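Local structure of aminoacyl-tRNA synthetase (Cryptosporidium parvum, 5F9Z) at residues 205-213 with 222-230. The protein probably attaches proline to its cognate tRNA at the expense of ATP, and binds the inhibitor halofuginone beside an ATP analogue in its active site. Sequence-based numbering, arbitrary orientation.
Sequences TPVVKGTKS and DITKSIEGF
Paired backbone hydrogen bonds join Val208 to Glu228 and Gly210 to Ser226, the antiparallel pattern of a beta hairpin in the class II synthetase core. Lys212 N adds a bond to Thr224 O (2.7 Å). A water completes this pair, linking Lys212 O to Thr224 N, and another bridges Pro206 O and Phe230 N past the opposite end.

The polar centre lies on the face of Ser226 and Glu228. Lys212 lays CG against Thr224 CG2 (3.6 Å), and a bend at chi2 (-66°) then carries the rest of its chain over Ser226 to Glu228. Lys212 NZ forms a salt bridge with Glu228 OE1 (2.7 Å), arriving well above the carboxylate plane, while Ser226 OG donates to this OE1 from the anti side (2.8 Å), close to that plane. Two donors from different directions thus help fix the buried carboxylate's rotation; a long lysine suits the span, and Gly210 puts no side chain on this face.

The other face is more apolar. Ile227 CG2 meets Val207 CG2 (3.8 Å) and the aliphatic CG of Lys209 (3.6 Å), and the methyls of Thr211 and Ile223 touch, branched residues favouring extended backbone.

Helix 181-202 covers this second face, where Lys209 reaches Asn193 and Lys225 pairs with Asp189. Strand 236-247 flanks 223-231, and strand 475-480 flanks 208-211, its Leu477 O also accepting from Lys212 NZ.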
loop_
_atom_site.group_PDB
_atom_site.type_symbol
_atom_site.label_atom_id
_atom_site.label_comp_id
_atom_site.label_asym_id
_atom_site.label_seq_id
_atom_site.Cartn_x
_atom_site.Cartn_y
_atom_site.Cartn_z
ATOM N N THR A 205 2.737 -5.908 5.372
ATOM C CA THR A 205 3.838 -5.253 4.684
ATOM C C THR A 205 4.555 -4.317 5.644
ATOM O O THR A 205 3.927 -3.388 6.175
ATOM C CB THR A 205 3.328 -4.481 3.469
ATOM O OG1 THR A 205 2.597 -5.368 2.612
ATOM C CG2 THR A 205 4.492 -3.881 2.694
ATOM N N PRO A 206 5.849 -4.511 5.894
ATOM C CA PRO A 206 6.552 -3.633 6.836
ATOM C C PRO A 206 6.823 -2.267 6.227
ATOM O O PRO A 206 7.176 -2.146 5.051
ATOM C CB PRO A 206 7.855 -4.389 7.115
ATOM C CG PRO A 206 8.095 -5.171 5.868
ATOM C CD PRO A 206 6.731 -5.554 5.344
ATOM N N VAL A 207 6.644 -1.229 7.045
ATOM C CA VAL A 207 6.917 0.146 6.650
ATOM C C VAL A 207 7.654 0.839 7.788
ATOM O O VAL A 207 7.616 0.405 8.942
ATOM C CB VAL A 207 5.634 0.929 6.287
ATOM C CG1 VAL A 207 4.982 0.343 5.041
ATOM C CG2 VAL A 207 4.662 0.932 7.456
ATOM N N VAL A 208 8.332 1.931 7.447
ATOM C CA VAL A 208 9.110 2.711 8.402
ATOM C C VAL A 208 8.428 4.061 8.580
ATOM O O VAL A 208 8.338 4.849 7.631
ATOM C CB VAL A 208 10.565 2.885 7.943
ATOM C CG1 VAL A 208 11.329 3.765 8.922
ATOM C CG2 VAL A 208 11.241 1.531 7.801
ATOM N N LYS A 209 7.944 4.323 9.791
ATOM C CA LYS A 209 7.347 5.612 10.104
ATOM C C LYS A 209 8.435 6.654 10.317
ATOM O O LYS A 209 9.450 6.390 10.969
ATOM C CB LYS A 209 6.464 5.510 11.348
ATOM C CG LYS A 209 5.207 4.682 11.141
ATOM C CD LYS A 209 4.296 4.705 12.357
ATOM C CE LYS A 209 4.867 3.883 13.497
ATOM N NZ LYS A 209 3.838 3.605 14.536
ATOM N N GLY A 210 8.224 7.839 9.757
ATOM C CA GLY A 210 9.216 8.890 9.890
ATOM C C GLY A 210 8.695 10.202 9.351
ATOM O O GLY A 210 7.534 10.325 8.954
ATOM N N THR A 211 9.586 11.190 9.344
ATOM C CA THR A 211 9.282 12.532 8.874
ATOM C C THR A 211 10.107 12.838 7.631
ATOM O O THR A 211 11.306 12.544 7.584
ATOM C CB THR A 211 9.571 13.573 9.960
ATOM O OG1 THR A 211 8.841 13.245 11.149
ATOM C CG2 THR A 211 9.168 14.966 9.493
ATOM N N LYS A 212 9.459 13.418 6.626
ATOM C CA LYS A 212 10.171 13.847 5.433
ATOM C C LYS A 212 11.103 15.007 5.760
ATOM O O LYS A 212 10.835 15.819 6.650
ATOM C CB LYS A 212 9.189 14.270 4.340
ATOM C CG LYS A 212 8.389 13.132 3.736
ATOM C CD LYS A 212 9.284 12.173 2.973
ATOM C CE LYS A 212 8.465 11.103 2.275
ATOM N NZ LYS A 212 9.324 10.106 1.584
ATOM N N SER A 213 12.212 15.076 5.030
ATOM C CA SER A 213 13.109 16.211 5.156
ATOM C C SER A 213 12.445 17.468 4.594
ATOM O O SER A 213 11.390 17.417 3.955
ATOM C CB SER A 213 14.428 15.934 4.436
ATOM O OG SER A 213 14.213 15.692 3.057
ATOM N N ASP A 222 3.722 22.272 6.538
ATOM C CA ASP A 222 4.832 22.505 7.455
ATOM C C ASP A 222 5.617 21.227 7.735
ATOM O O ASP A 222 6.849 21.219 7.646
ATOM C CB ASP A 222 4.318 23.101 8.770
ATOM C CG ASP A 222 3.834 24.528 8.615
ATOM O OD1 ASP A 222 4.281 25.210 7.669
ATOM O OD2 ASP A 222 3.010 24.972 9.444
ATOM N N ILE A 223 4.921 20.147 8.081
ATOM C CA ILE A 223 5.542 18.869 8.406
ATOM C C ILE A 223 4.849 17.780 7.603
ATOM O O ILE A 223 3.618 17.675 7.627
ATOM C CB ILE A 223 5.459 18.557 9.914
ATOM C CG1 ILE A 223 6.140 19.655 10.732
ATOM C CG2 ILE A 223 6.083 17.201 10.213
ATOM C CD1 ILE A 223 6.041 19.450 12.227
ATOM N N THR A 224 5.635 16.976 6.891
ATOM C CA THR A 224 5.124 15.836 6.138
ATOM C C THR A 224 5.698 14.564 6.746
ATOM O O THR A 224 6.903 14.310 6.644
ATOM C CB THR A 224 5.480 15.936 4.655
ATOM O OG1 THR A 224 4.791 17.047 4.069
ATOM C CG2 THR A 224 5.085 14.660 3.928
ATOM N N LYS A 225 4.841 13.777 7.385
ATOM C CA LYS A 225 5.211 12.464 7.886
ATOM C C LYS A 225 4.723 11.399 6.913
ATOM O O LYS A 225 3.726 11.586 6.210
ATOM C CB LYS A 225 4.629 12.227 9.279
ATOM C CG LYS A 225 5.116 13.229 10.314
ATOM C CD LYS A 225 4.663 12.861 11.714
ATOM C CE LYS A 225 5.267 13.804 12.743
ATOM N NZ LYS A 225 4.890 13.429 14.135
ATOM N N SER A 226 5.441 10.281 6.865
ATOM C CA SER A 226 5.138 9.249 5.887
ATOM C C SER A 226 5.545 7.887 6.427
ATOM O O SER A 226 6.223 7.773 7.451
ATOM C CB SER A 226 5.847 9.518 4.557
ATOM O OG SER A 226 7.247 9.345 4.692
ATOM N N ILE A 227 5.106 6.852 5.720
ATOM C CA ILE A 227 5.575 5.487 5.920
ATOM C C ILE A 227 6.269 5.062 4.635
ATOM O O ILE A 227 5.680 5.142 3.549
ATOM C CB ILE A 227 4.429 4.527 6.282
ATOM C CG1 ILE A 227 3.197 4.797 5.418
ATOM C CG2 ILE A 227 4.073 4.653 7.751
ATOM C CD1 ILE A 227 2.093 3.777 5.603
ATOM N N GLU A 228 7.520 4.633 4.751
ATOM C CA GLU A 228 8.328 4.265 3.597
ATOM C C GLU A 228 8.413 2.749 3.486
ATOM O O GLU A 228 8.785 2.070 4.449
ATOM C CB GLU A 228 9.732 4.863 3.699
ATOM C CG GLU A 228 9.775 6.384 3.734
ATOM C CD GLU A 228 9.233 7.019 2.467
ATOM O OE1 GLU A 228 8.269 7.805 2.560
ATOM O OE2 GLU A 228 9.770 6.728 1.377
ATOM N N GLY A 229 8.058 2.225 2.313
ATOM C CA GLY A 229 8.266 0.832 1.995
ATOM C C GLY A 229 9.535 0.634 1.179
ATOM O O GLY A 229 10.233 1.577 0.816
ATOM N N PHE A 230 9.825 -0.632 0.889
ATOM C CA PHE A 230 11.029 -0.965 0.144
ATOM C C PHE A 230 10.840 -2.295 -0.571
ATOM O O PHE A 230 10.320 -3.252 0.008
ATOM C CB PHE A 230 12.253 -1.026 1.066
ATOM C CG PHE A 230 13.550 -1.227 0.338
ATOM C CD1 PHE A 230 14.106 -0.201 -0.407
ATOM C CD2 PHE A 230 14.218 -2.437 0.405
ATOM C CE1 PHE A 230 15.301 -0.380 -1.077
ATOM C CE2 PHE A 230 15.415 -2.622 -0.261
ATOM C CZ PHE A 230 15.957 -1.592 -1.003
HETATM O O HOH W 1 8.161 -2.472 2.154
HETATM O O HOH W 2 8.701 17.589 6.987
#